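Local coordinates for biofilm-surface layer protein A (Bacillus subtilis, PDB 4BHU) that self-polymerizes into a mechanically robust layer on the biofilm surface, making the biofilm hydrophobic and supporting complex colony architecture, at residues Phe48-Asn51 with Thr52-Met56; Ile66-Asn69 with Gly70-Val73. The protein carries 1 engineered substitution. All coordinates share one frame; numbering follows the deposited sequence.

Interaction 1 (Phe48-Asn51 with Thr52-Met56). Engineered in segment 52-56: Met56 (natural residue Leu).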
# COMPACT_ATOMS: atom_id res chain seq x y z
N PHE I 48 36.74 12.07 -32.97
CA PHE I 48 36.36 10.97 -32.08
C PHE I 48 34.93 10.49 -32.31
O PHE I 48 34.04 11.29 -32.63
CB PHE I 48 36.54 11.40 -30.62
CG PHE I 48 37.96 11.67 -30.26
CD1 PHE I 48 38.77 10.66 -29.79
CD2 PHE I 48 38.49 12.94 -30.41
CE1 PHE I 48 40.08 10.91 -29.47
CE2 PHE I 48 39.81 13.19 -30.09
CZ PHE I 48 40.60 12.17 -29.62
N THR I 49 34.73 9.19 -32.16
CA THR I 49 33.40 8.61 -32.31
C THR I 49 33.24 7.45 -31.37
O THR I 49 34.23 6.83 -30.98
CB THR I 49 33.17 8.04 -33.74
OG1 THR I 49 34.19 7.07 -34.01
CG2 THR I 49 33.22 9.14 -34.79
N ALA I 50 31.99 7.14 -31.05
CA ALA I 50 31.68 6.02 -30.17
C ALA I 50 31.00 4.95 -30.98
O ALA I 50 30.31 5.24 -31.97
CB ALA I 50 30.77 6.46 -28.99
N ASN I 51 31.18 3.70 -30.55
CA ASN I 51 30.49 2.56 -31.13
C ASN I 51 30.18 1.59 -30.00
O ASN I 51 30.50 1.86 -28.84
CB ASN I 51 31.33 1.91 -32.23
CG ASN I 51 32.66 1.37 -31.73
OD1 ASN I 51 32.74 0.71 -30.69
ND2 ASN I 51 33.71 1.63 -32.50
N THR I 52 29.55 0.47 -30.35
CA THR I 52 29.03 -0.47 -29.35
C THR I 52 30.11 -1.31 -28.68
O THR I 52 29.79 -2.16 -27.86
CB THR I 52 28.00 -1.41 -29.98
OG1 THR I 52 28.60 -2.08 -31.09
CG2 THR I 52 26.80 -0.63 -30.46
N LYS I 53 31.38 -1.10 -29.04
CA LYS I 53 32.50 -1.72 -28.32
C LYS I 53 32.93 -0.80 -27.18
O LYS I 53 33.67 -1.19 -26.29
CB LYS I 53 33.70 -2.01 -29.24
CG LYS I 53 33.53 -3.23 -30.16
CD LYS I 53 34.65 -3.32 -31.24
CE LYS I 53 36.00 -3.78 -30.67
NZ LYS I 53 37.12 -3.83 -31.68
N ASP I 54 32.48 0.45 -27.22
CA ASP I 54 32.74 1.37 -26.12
C ASP I 54 31.75 1.09 -25.00
O ASP I 54 30.76 0.39 -25.19
CB ASP I 54 32.68 2.80 -26.63
CG ASP I 54 33.74 3.07 -27.68
OD1 ASP I 54 34.88 2.59 -27.49
OD2 ASP I 54 33.45 3.73 -28.71
N THR I 55 32.01 1.63 -23.81
CA THR I 55 31.20 1.29 -22.66
C THR I 55 30.88 2.51 -21.84
O THR I 55 31.64 3.49 -21.82
CB THR I 55 31.92 0.24 -21.75
OG1 THR I 55 33.07 0.84 -21.14
CG2 THR I 55 32.35 -1.00 -22.54
N MSE I 56 29.73 2.46 -21.17
CA MSE I 56 29.33 3.45 -20.19
C MSE I 56 29.19 2.72 -18.84
O MSE I 56 28.41 1.78 -18.72
CB MSE I 56 27.99 4.03 -20.60
CG MSE I 56 27.49 5.11 -19.72
SE MSE I 56 28.52 6.74 -20.01
CE MSE I 56 27.76 7.29 -21.75
O HOH W 1 35.37 1.05 -29.66
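Asn51 and Asp54, the first and last residues of a tight turn, are joined by a backbone bond and by a bond from the Asp54 carboxylate. The backbone supplies the turn's own bond: Asp54 N gives its hydrogen to Asn51 O at 2.9 Å. The chain folds back on itself within four residues, a type I beta turn from Asn51 to Asp54 with Thr52 and Lys53 at its corners.

Two side-chain-to-backbone hydrogen bonds reinforce it, one from each end. Asn51 places CG between its backbone N and carbonyl carbon (chi1 61°), which swings OD1 forward over the turn. There it accepts Lys53 N at 2.8 Å, the donor tilted only modestly from the amide's carbonyl plane. A side-chain oxygen bound to the backbone N two residues on defines an Asx turn, here superimposed on the first half of the type I turn. Lys53 CB lies 3.2 Å from Asn51 OD1, while the rest of the lysine chain leads away from the turn. The second bond runs backward: Asp54 OD2 takes Asn51 N at 2.9 Å, met on the anti side of the carboxylate and 31° out of its plane. The same oxygen packs 3.2 Å from Ala50 CA, alongside the incoming chain.

Water and charge extend the polar network. A water lies between the two side chains, within hydrogen-bonding distance of both, 2.8 Å from Asn51 OD1 and 2.7 Å from Asp54 OD1. Asp54 is buried, yet both its oxygens have further partners on strand 90-95: OD1 accepts Asn92 N and OD2 forms a salt bridge with Lys94, a setting that probably stabilises the ionised carboxylate. Lys94 NZ also hydrogen-bonds Thr49 O, tying that strand to the chain entering the turn.

Interaction 2 (Ile66-Asn69 with Gly70-Val73)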
# COMPACT_ATOMS: atom_id res chain seq x y z
N ILE I 66 23.75 5.84 -29.46
CA ILE I 66 24.76 6.53 -30.24
C ILE I 66 24.11 7.18 -31.46
O ILE I 66 23.41 6.51 -32.21
CB ILE I 66 25.84 5.55 -30.73
CG1 ILE I 66 26.50 4.85 -29.54
CG2 ILE I 66 26.91 6.29 -31.54
CD1 ILE I 66 27.31 3.64 -29.91
N LEU I 67 24.34 8.47 -31.65
CA LEU I 67 23.84 9.12 -32.85
C LEU I 67 24.75 10.26 -33.32
O LEU I 67 25.85 10.44 -32.81
CB LEU I 67 22.43 9.63 -32.60
CG LEU I 67 22.32 10.52 -31.38
CD1 LEU I 67 21.50 11.75 -31.74
CD2 LEU I 67 21.70 9.75 -30.19
N ASN I 68 24.28 11.03 -34.30
CA ASN I 68 25.07 12.16 -34.78
C ASN I 68 26.42 11.66 -35.30
O ASN I 68 27.48 12.22 -35.01
CB ASN I 68 25.25 13.19 -33.67
CG ASN I 68 25.94 14.45 -34.14
OD1 ASN I 68 25.96 14.76 -35.34
ND2 ASN I 68 26.52 15.18 -33.19
N ASN I 69 26.36 10.57 -36.07
CA ASN I 69 27.54 9.98 -36.69
C ASN I 69 28.59 9.60 -35.66
O ASN I 69 29.78 9.88 -35.82
CB ASN I 69 28.10 10.94 -37.74
CG ASN I 69 27.07 11.32 -38.80
OD1 ASN I 69 26.88 12.50 -39.11
ND2 ASN I 69 26.36 10.32 -39.33
N GLY I 70 28.13 8.96 -34.59
CA GLY I 70 29.00 8.48 -33.53
C GLY I 70 29.53 9.53 -32.57
O GLY I 70 30.32 9.21 -31.69
N LYS I 71 29.09 10.78 -32.70
CA LYS I 71 29.64 11.86 -31.88
C LYS I 71 28.80 12.21 -30.64
O LYS I 71 29.24 12.99 -29.80
CB LYS I 71 29.79 13.13 -32.70
CG LYS I 71 30.91 13.04 -33.77
CD LYS I 71 31.09 14.39 -34.48
CE LYS I 71 29.94 14.68 -35.44
NZ LYS I 71 30.14 15.93 -36.23
N THR I 72 27.60 11.65 -30.56
CA THR I 72 26.71 11.90 -29.41
C THR I 72 26.35 10.60 -28.73
O THR I 72 25.91 9.64 -29.37
CB THR I 72 25.41 12.63 -29.86
OG1 THR I 72 25.75 13.96 -30.28
CG2 THR I 72 24.40 12.73 -28.70
N VAL I 73 26.51 10.56 -27.42
CA VAL I 73 26.12 9.39 -26.65
C VAL I 73 25.08 9.86 -25.63
O VAL I 73 25.35 10.75 -24.83
CB VAL I 73 27.32 8.73 -25.95
CG1 VAL I 73 26.86 7.55 -25.13
CG2 VAL I 73 28.37 8.29 -26.99
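Leu67 and Thr72 form an antiparallel hydrogen-bonded pair, Leu67 N to Thr72 O at 3.0 Å and Thr72 N back to Leu67 O, closing a beta hairpin whose tip is a type I' turn from Asn68 to Lys71, with a classic beta bulge where Lys71 and Thr72 both face Leu67. Asn68, Asn69 and Gly70 all have positive phi, in the left-handed region, as the type I' turn requires of its two central residues, Asn69 and Gly70. The hairpin belongs to the immunoglobulin-like (E-set clan) beta-sandwich domain of the BslA family, where strand 66-67 is an outermost strand of its sheet within the chain.

The side chains divide between the faces. On the face of Ile66 and Val73, the CG2 branch of Ile66 reaches toward the turn and rests 3.6 Å from Gly70 CA. Ile66 CA also makes a CA-H...O contact of 3.4 Å with Thr72 O, which thus receives both this C-H and the Leu67 amide. On the other face, Leu67 brings its branching carbon CG to 4.0 Å from the methyl CG2 of Thr72, the two side chains crossing at a slant. Beyond the paired residues, Lys71, bent at its third torsion, passes over the turn, CE coming 3.5 Å from Asn68 O.

The polar link between side chains is made by Asn68. Its CG extends opposite the backbone N (chi1 -174°), directing the side chain across to Thr72, the two side chains crossing at about a right angle. Thr72 holds OG1 beside its own backbone N (chi1 -68°), turned to meet it, and the donor Asn68 ND2 reaches Thr72 OG1 at 3.2 Å, the oxygen lying only 7° from the amide plane.

Followed from the N terminus, the two contacts come in series, neither enclosing nor crossing the other. Interaction 1 closes a short turn between strand 39-43 and strand 55-56; after strand 59-60, interaction 2 closes the hairpin from strand 66-67 into strand 72-76. Their centres lie about 9 Å apart, and they touch. Ala50 N and Gly70 O, 2.7 Å apart, probably hydrogen-bond, joining the approach to the first turn with the tip of the second. Ile66 CD1 packs against Asn51, and the engineered selenomethionine Met56 meets Val73. With Asp54 reaching strand 90-95, the pair connects the edge of the five-stranded sheet to the three-stranded one.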